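Local coordinates for coatomer subunit delta (PDB 5FJZ), which forms part of the COPI vesicle coat as the delta subunit of coatomer, its mu-homology domain binding a tryptophan-based motif of the tethering protein Dsl1, at residues A[61-65]-A[82-86]; A[151-157]-A[191-197]; A[225-231]-A[256-262]. One frame throughout, in Å; residues are numbered along the deposited sequence.

In the fold
All three contacts lie within the mu-homology domain of delta-COP, a fold whose regular structure is nearly all beta strand, and follow one another along the chain. Contact 1 joins the loop after strand 54-58 to helix 79-85, about 36 Å from contact 2 and 21 Å from contact 3, centre to centre, with contact 2 across the chain's centre. Contacts 2 and 3, about 20 Å apart between centres, share the large mixed sheet, in which strands 155-159 and 220-229 are neighbours; Leu152 and Glu226 touch between them. Contact 1 lies in a peripheral excursion between strands, about 23 Å from the chain's centre. Both its segments, and segment 151-157, belong to the region that interacts with Dsl1.

Contact 1. Residues A[61-65]-A[82-86]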
# COMPACT_ATOMS: atom_id res chain seq x y z
N SER A 61 -16.55 5.72 -33.38
CA SER A 61 -16.68 4.24 -33.21
C SER A 61 -16.83 3.79 -31.78
O SER A 61 -17.10 2.62 -31.54
CB SER A 61 -15.50 3.48 -33.85
OG SER A 61 -14.26 3.94 -33.33
N ILE A 62 -16.64 4.69 -30.82
CA ILE A 62 -16.68 4.28 -29.40
C ILE A 62 -18.07 4.32 -28.93
O ILE A 62 -18.79 5.34 -29.10
CB ILE A 62 -15.86 5.23 -28.52
CG1 ILE A 62 -14.42 5.08 -28.94
CG2 ILE A 62 -16.03 4.91 -27.03
CD1 ILE A 62 -13.65 6.34 -28.77
N ASP A 63 -18.42 3.30 -28.18
CA ASP A 63 -19.69 3.36 -27.48
C ASP A 63 -19.55 3.82 -26.00
O ASP A 63 -19.35 3.01 -25.09
CB ASP A 63 -20.24 1.98 -27.48
CG ASP A 63 -21.61 1.90 -26.89
OD1 ASP A 63 -22.29 2.90 -26.56
OD2 ASP A 63 -22.08 0.73 -26.77
N VAL A 64 -19.92 5.06 -25.76
CA VAL A 64 -19.84 5.64 -24.39
C VAL A 64 -21.02 5.24 -23.45
O VAL A 64 -21.01 5.56 -22.27
CB VAL A 64 -19.72 7.16 -24.49
CG1 VAL A 64 -18.48 7.51 -25.30
CG2 VAL A 64 -20.95 7.80 -25.11
N ARG A 65 -22.02 4.52 -24.01
CA ARG A 65 -23.13 4.01 -23.19
C ARG A 65 -23.01 2.52 -22.93
O ARG A 65 -23.94 1.86 -22.48
CB ARG A 65 -24.44 4.37 -23.86
CG ARG A 65 -24.63 5.91 -23.74
CD ARG A 65 -26.03 6.19 -23.22
NE ARG A 65 -26.45 7.59 -23.33
CZ ARG A 65 -26.90 8.33 -22.32
NH1 ARG A 65 -26.94 7.82 -21.10
NH2 ARG A 65 -27.27 9.57 -22.52
N PHE A 82 -20.06 14.19 -22.16
CA PHE A 82 -19.39 12.96 -22.57
C PHE A 82 -20.40 11.91 -23.09
O PHE A 82 -20.25 11.28 -24.18
CB PHE A 82 -18.60 12.41 -21.37
CG PHE A 82 -18.20 10.99 -21.57
CD1 PHE A 82 -17.13 10.68 -22.42
CD2 PHE A 82 -18.85 9.98 -20.91
CE1 PHE A 82 -16.73 9.35 -22.59
CE2 PHE A 82 -18.45 8.66 -21.08
CZ PHE A 82 -17.42 8.36 -21.94
N LEU A 83 -21.45 11.75 -22.30
CA LEU A 83 -22.51 10.80 -22.63
C LEU A 83 -23.32 11.21 -23.88
O LEU A 83 -23.61 10.36 -24.74
CB LEU A 83 -23.48 10.68 -21.45
CG LEU A 83 -23.46 9.50 -20.49
CD1 LEU A 83 -22.20 8.68 -20.56
CD2 LEU A 83 -23.87 9.90 -19.05
N SER A 84 -23.60 12.50 -24.01
CA SER A 84 -24.41 13.04 -25.13
C SER A 84 -23.72 13.09 -26.44
O SER A 84 -24.27 12.67 -27.45
CB SER A 84 -24.92 14.42 -24.79
OG SER A 84 -25.78 14.29 -23.67
N THR A 85 -22.48 13.56 -26.46
CA THR A 85 -21.76 13.81 -27.71
C THR A 85 -20.33 13.28 -27.78
O THR A 85 -19.63 13.61 -28.76
CB THR A 85 -21.59 15.34 -27.96
OG1 THR A 85 -21.95 16.03 -26.77
CG2 THR A 85 -22.48 15.81 -29.12
N LYS A 86 -19.90 12.50 -26.79
CA LYS A 86 -18.53 11.91 -26.77
C LYS A 86 -17.48 12.96 -26.68
O LYS A 86 -16.44 12.86 -27.34
CB LYS A 86 -18.36 11.00 -28.00
CG LYS A 86 -19.50 10.00 -28.17
CD LYS A 86 -19.28 8.99 -29.31
CE LYS A 86 -20.61 8.25 -29.65
NZ LYS A 86 -20.37 7.08 -30.57
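A loop is pinned here against the C-terminal end of helix 79-85, the one helix of this mu-homology domain, and an Asx turn shapes the loop where it meets the helix. In that turn Asp63 OD1 accepts from Arg65 N at 3.0 Å, so the chain bends around Val64 and presents its side chain to the helix. Val64 is the centre of the contact: its CA lies 6.1 Å from that of Leu83, and its compact, branched side chain fills the space between helix and loop. CG1 meets Phe82 CZ at 3.6 Å and Lys86 CG at 3.9 Å, while CG2 rests 3.7 Å from Leu83 O. A small apolar residue suits this buried place, which has aromatic, aliphatic and backbone walls.

Leu83, at the more open side, offers its hydrocarbon to Arg65, whose guanidinium lies with one face over Leu83 CG, 3.9 Å from NH1. The charged group can remain exposed while still packing against the helix.

Lys86 is the first residue to leave the helical conformation, with positive phi, although its N still donates to Phe82 O at 2.9 Å. Its backbone also bonds to Leu58, tying the helix end to strand 54-58. The long side chain serves two purposes: its methylenes pack on Val64, and its ammonium reaches backbone carbonyls of the loop. Asp60 O receives one of its hydrogen bonds, and the other is given by Lys86 NZ to Ile62 O, at 2.8 Å.

Contact 2. Residues A[151-157]-A[191-197]; sequences ELADVIF and SIKISKI
Ile197 (m,t) overlaps two side chains of segment 151-157, its CD1 4.0 Å from Val155 CG2 (t) and its CB 4.3 Å from Leu152 CB. The segments run antiparallel with beta phi/psi except at Asp154 and Ser195, strands 155-157 and 191-194 at 152° with axes 4.6 Å apart. Hydrogen-bonded pairs are Leu152-Ile197 (Leu152 N to Ile197 O 2.8 Å, Ile197 N to Leu152 O 2.7 Å), Val155-Ile194 and Phe157-Ile192 (2.8 Å for both Phe157 N to Ile192 O and Ile192 N to Phe157 O). Ala153-Lys196 and Ile156-Lys193 are non-hydrogen-bonded.

Asp154 N donates to Ser195 O and Ile194 N to Val155 O (both 2.8 Å), Val155 N weakly to Ile194 O (3.0 Å). Opposite, helical Ser195 (-64/-43) also turns a corner. One water bridges Asp154 OD1 (2.9 Å) and Ser195 OG (2.8 Å).

Leu152, Val155, Phe157 (m), Ile192, Ile194 and Ile197 form a buried face, where apolar, largely beta-branched residues suit; the last four pack on strands 137-146 and 202-210. Ala153, Ile156, Lys193 and Lys196 form the more exposed face, suiting lysine charges: Lys193 pairs with Glu180, and Glu151 OE1, from the preceding loop, reaches Lys196 NZ (3.8 Å) in a long salt bridge. Asp154, left-handed helical (52/57), and Val155 both face Ile194: a G1 beta bulge, bending the ladder out of the domain's main sheet.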
# COMPACT_ATOMS: atom_id res chain seq x y z
N GLU A 151 3.44 -6.71 -32.93
CA GLU A 151 4.38 -7.58 -32.22
C GLU A 151 4.45 -7.12 -30.75
O GLU A 151 4.26 -5.93 -30.44
CB GLU A 151 5.75 -7.56 -32.91
CG GLU A 151 6.53 -6.24 -32.87
CD GLU A 151 8.04 -6.45 -32.99
OE1 GLU A 151 8.46 -7.37 -33.75
OE2 GLU A 151 8.80 -5.74 -32.27
N LEU A 152 4.70 -8.07 -29.84
CA LEU A 152 5.14 -7.72 -28.50
C LEU A 152 6.65 -7.95 -28.44
O LEU A 152 7.14 -9.04 -28.82
CB LEU A 152 4.47 -8.59 -27.47
CG LEU A 152 2.99 -8.38 -27.22
CD1 LEU A 152 2.49 -9.43 -26.28
CD2 LEU A 152 2.75 -7.00 -26.64
N ALA A 153 7.38 -6.94 -27.99
CA ALA A 153 8.83 -7.03 -27.90
C ALA A 153 9.24 -7.18 -26.46
O ALA A 153 8.53 -6.67 -25.56
CB ALA A 153 9.47 -5.80 -28.49
N ASP A 154 10.32 -7.90 -26.21
CA ASP A 154 10.89 -8.02 -24.84
C ASP A 154 9.88 -8.42 -23.81
O ASP A 154 9.73 -7.77 -22.73
CB ASP A 154 11.58 -6.67 -24.45
CG ASP A 154 12.78 -6.33 -25.35
OD1 ASP A 154 13.38 -7.24 -25.94
OD2 ASP A 154 13.14 -5.15 -25.46
N VAL A 155 9.24 -9.55 -24.02
CA VAL A 155 8.29 -10.18 -23.08
C VAL A 155 9.05 -11.04 -22.05
O VAL A 155 9.94 -11.80 -22.39
CB VAL A 155 7.33 -11.04 -23.85
CG1 VAL A 155 6.29 -11.73 -22.97
CG2 VAL A 155 6.67 -10.22 -24.95
N ILE A 156 8.73 -10.86 -20.80
CA ILE A 156 9.44 -11.44 -19.69
C ILE A 156 8.57 -12.40 -18.92
O ILE A 156 7.45 -12.08 -18.46
CB ILE A 156 10.04 -10.35 -18.80
CG1 ILE A 156 11.04 -9.56 -19.65
CG2 ILE A 156 10.80 -11.00 -17.66
CD1 ILE A 156 11.67 -8.38 -18.94
N PHE A 157 9.06 -13.63 -18.81
CA PHE A 157 8.43 -14.65 -17.95
C PHE A 157 9.20 -14.85 -16.65
O PHE A 157 10.45 -14.99 -16.68
CB PHE A 157 8.35 -15.99 -18.72
CG PHE A 157 7.62 -15.87 -20.02
CD1 PHE A 157 8.31 -15.43 -21.18
CD2 PHE A 157 6.32 -16.25 -20.13
CE1 PHE A 157 7.62 -15.27 -22.38
CE2 PHE A 157 5.62 -16.10 -21.30
CZ PHE A 157 6.30 -15.65 -22.44
N SER A 191 13.90 -14.66 -14.12
CA SER A 191 13.22 -14.03 -15.24
C SER A 191 13.92 -14.35 -16.56
O SER A 191 15.15 -14.22 -16.69
CB SER A 191 13.13 -12.52 -15.11
OG SER A 191 12.28 -12.18 -14.00
N ILE A 192 13.10 -14.71 -17.53
CA ILE A 192 13.56 -15.07 -18.90
C ILE A 192 12.87 -14.19 -19.87
O ILE A 192 11.63 -14.10 -19.90
CB ILE A 192 13.27 -16.57 -19.28
CG1 ILE A 192 13.93 -17.48 -18.28
CG2 ILE A 192 13.76 -16.77 -20.74
CD1 ILE A 192 13.41 -18.94 -18.29
N LYS A 193 13.63 -13.56 -20.74
CA LYS A 193 13.08 -12.69 -21.71
C LYS A 193 13.10 -13.29 -23.04
O LYS A 193 14.10 -13.86 -23.46
CB LYS A 193 13.93 -11.44 -21.79
CG LYS A 193 13.55 -10.41 -22.84
CD LYS A 193 14.00 -8.98 -22.46
CE LYS A 193 15.16 -8.50 -23.28
NZ LYS A 193 16.36 -9.35 -23.23
N ILE A 194 12.04 -13.06 -23.78
CA ILE A 194 11.97 -13.38 -25.18
C ILE A 194 11.95 -12.09 -26.00
O ILE A 194 11.27 -11.12 -25.64
CB ILE A 194 10.75 -14.31 -25.44
CG1 ILE A 194 11.29 -15.72 -25.58
CG2 ILE A 194 9.98 -14.01 -26.71
CD1 ILE A 194 10.24 -16.73 -25.23
N SER A 195 12.69 -12.08 -27.08
CA SER A 195 12.84 -10.86 -27.89
C SER A 195 11.58 -10.36 -28.55
O SER A 195 11.31 -9.16 -28.51
CB SER A 195 13.91 -11.09 -28.98
OG SER A 195 14.74 -9.96 -29.04
N LYS A 196 10.78 -11.27 -29.11
CA LYS A 196 9.55 -10.94 -29.79
C LYS A 196 8.50 -12.03 -29.69
O LYS A 196 8.83 -13.23 -29.76
CB LYS A 196 9.80 -10.78 -31.31
CG LYS A 196 10.70 -9.62 -31.71
CD LYS A 196 11.03 -9.71 -33.20
CE LYS A 196 12.36 -9.07 -33.55
NZ LYS A 196 12.29 -7.58 -33.53
N ILE A 197 7.26 -11.59 -29.68
CA ILE A 197 6.08 -12.40 -29.99
C ILE A 197 5.36 -11.73 -31.15
O ILE A 197 4.74 -10.68 -30.98
CB ILE A 197 5.09 -12.61 -28.83
CG1 ILE A 197 5.80 -13.27 -27.67
CG2 ILE A 197 3.91 -13.53 -29.26
CD1 ILE A 197 4.91 -13.47 -26.43
O HOH W 1 15.39 -9.22 -26.37

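Contact 3. Residues A[225-231]-A[256-262]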
# COMPACT_ATOMS: atom_id res chain seq x y z
N GLN A 225 4.63 -4.86 -22.46
CA GLN A 225 4.20 -3.47 -22.60
C GLN A 225 4.42 -3.09 -24.03
O GLN A 225 5.52 -3.25 -24.55
CB GLN A 225 5.02 -2.58 -21.63
CG GLN A 225 4.63 -1.09 -21.54
CD GLN A 225 5.37 -0.26 -20.49
OE1 GLN A 225 5.32 0.96 -20.53
NE2 GLN A 225 6.06 -0.91 -19.54
N GLU A 226 3.44 -2.47 -24.65
CA GLU A 226 3.67 -1.82 -25.95
C GLU A 226 3.01 -0.45 -26.06
O GLU A 226 2.01 -0.22 -25.42
CB GLU A 226 3.15 -2.75 -27.09
CG GLU A 226 1.63 -2.94 -27.10
CD GLU A 226 1.00 -2.98 -28.49
OE1 GLU A 226 1.69 -3.46 -29.43
OE2 GLU A 226 -0.19 -2.57 -28.66
N SER A 227 3.59 0.46 -26.85
CA SER A 227 2.98 1.77 -27.08
C SER A 227 3.20 2.27 -28.51
O SER A 227 4.19 1.89 -29.16
CB SER A 227 3.51 2.78 -26.10
OG SER A 227 4.91 2.84 -26.20
N THR A 228 2.30 3.12 -28.97
CA THR A 228 2.37 3.70 -30.33
C THR A 228 2.06 5.21 -30.24
O THR A 228 1.14 5.58 -29.58
CB THR A 228 1.51 2.91 -31.37
OG1 THR A 228 0.84 3.82 -32.24
CG2 THR A 228 0.47 1.96 -30.73
N ARG A 229 2.88 6.05 -30.87
CA ARG A 229 2.56 7.46 -31.03
C ARG A 229 2.04 7.69 -32.43
O ARG A 229 2.78 7.46 -33.39
CB ARG A 229 3.80 8.32 -30.76
CG ARG A 229 3.50 9.81 -30.83
CD ARG A 229 4.61 10.55 -30.14
NE ARG A 229 4.31 11.97 -30.13
CZ ARG A 229 4.69 12.83 -29.20
NH1 ARG A 229 5.46 12.45 -28.21
NH2 ARG A 229 4.31 14.08 -29.31
N ASP A 230 0.78 8.10 -32.56
CA ASP A 230 0.10 8.32 -33.84
C ASP A 230 -1.24 8.97 -33.51
O ASP A 230 -2.03 8.41 -32.76
CB ASP A 230 -0.10 6.98 -34.57
CG ASP A 230 -0.91 7.08 -35.92
OD1 ASP A 230 -1.52 8.11 -36.31
OD2 ASP A 230 -0.97 6.04 -36.59
N LYS A 231 -1.54 10.14 -34.11
CA LYS A 231 -2.84 10.79 -33.96
C LYS A 231 -4.04 9.90 -34.09
O LYS A 231 -5.10 10.13 -33.47
CB LYS A 231 -3.03 11.89 -35.03
CG LYS A 231 -2.45 13.22 -34.68
CD LYS A 231 -2.46 14.13 -35.91
CE LYS A 231 -3.11 15.48 -35.69
NZ LYS A 231 -4.60 15.46 -35.77
N TYR A 256 -2.59 18.36 -32.25
CA TYR A 256 -2.43 17.46 -31.08
C TYR A 256 -1.76 16.16 -31.53
O TYR A 256 -1.62 15.91 -32.72
CB TYR A 256 -3.74 17.17 -30.42
CG TYR A 256 -4.69 16.36 -31.29
CD1 TYR A 256 -5.50 16.99 -32.24
CD2 TYR A 256 -4.81 14.98 -31.13
CE1 TYR A 256 -6.37 16.27 -33.04
CE2 TYR A 256 -5.65 14.25 -31.93
CZ TYR A 256 -6.45 14.90 -32.86
OH TYR A 256 -7.28 14.19 -33.63
N ASP A 257 -1.30 15.37 -30.56
CA ASP A 257 -0.77 14.04 -30.81
C ASP A 257 -1.37 13.08 -29.80
O ASP A 257 -1.91 13.52 -28.74
CB ASP A 257 0.73 14.10 -30.58
CG ASP A 257 1.55 13.94 -31.83
OD1 ASP A 257 1.34 14.74 -32.75
OD2 ASP A 257 2.44 13.06 -31.91
N VAL A 258 -1.27 11.79 -30.08
CA VAL A 258 -1.86 10.74 -29.27
C VAL A 258 -0.82 9.63 -29.14
O VAL A 258 -0.17 9.27 -30.15
CB VAL A 258 -3.09 10.18 -29.94
CG1 VAL A 258 -3.70 8.99 -29.18
CG2 VAL A 258 -4.18 11.27 -30.12
N ILE A 259 -0.66 9.15 -27.91
CA ILE A 259 0.04 7.93 -27.60
C ILE A 259 -0.94 6.91 -27.07
O ILE A 259 -1.71 7.23 -26.14
CB ILE A 259 1.12 8.20 -26.58
CG1 ILE A 259 2.18 9.08 -27.18
CG2 ILE A 259 1.71 6.86 -26.03
CD1 ILE A 259 3.18 9.61 -26.20
N THR A 260 -0.97 5.67 -27.62
CA THR A 260 -1.68 4.56 -26.99
C THR A 260 -0.74 3.53 -26.39
O THR A 260 0.40 3.37 -26.89
CB THR A 260 -2.59 3.76 -27.89
OG1 THR A 260 -1.81 3.24 -28.98
CG2 THR A 260 -3.69 4.62 -28.41
N SER A 261 -1.13 2.93 -25.29
CA SER A 261 -0.29 1.87 -24.59
C SER A 261 -1.13 0.76 -23.99
O SER A 261 -2.33 0.96 -23.66
CB SER A 261 0.63 2.41 -23.50
OG SER A 261 -0.10 3.24 -22.61
N LEU A 262 -0.51 -0.42 -23.85
CA LEU A 262 -1.08 -1.61 -23.17
C LEU A 262 0.05 -2.29 -22.42
O LEU A 262 1.17 -2.40 -22.98
CB LEU A 262 -1.66 -2.59 -24.17
CG LEU A 262 -2.28 -3.86 -23.59
CD1 LEU A 262 -3.57 -3.58 -22.86
CD2 LEU A 262 -2.52 -4.85 -24.73
O HOH W 2 -7.17 11.67 -34.06
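Backbone hydrogen bonds build an antiparallel ladder in the large mixed sheet of the mu-homology domain: Glu226 pairs with Leu262 (Glu226 N to Leu262 O 2.8 Å, Leu262 N to Glu226 O 3.0 Å) and Thr228 with Thr260 (Thr228 N to Thr260 O 2.8 Å, Thr260 N to Thr228 O 2.9 Å). Asp230 N then donates to Val258 O at 2.8 Å.

A salt bridge joins Arg229 NE to Asp257 OD2 at 2.8 Å; arginine's length lets its CG lie 3.9 Å from Ile259 CG1 while its charge meets the acid.

The long side chain of Lys231 points away at CB, but its end returns so that NZ lies 3.8 Å from the Tyr256 ring centroid, an off-centre cation-pi contact.

A water donates to Lys231 O and accepts from Tyr256 OH, each at 2.6 Å.

Strand 257-269 lies between 220-229 and the parallel strand 15-27, which bonds to the backbones of Asp257, Ile259 and Ser261; Tyr256 and Val258 also pack on strand 241-246.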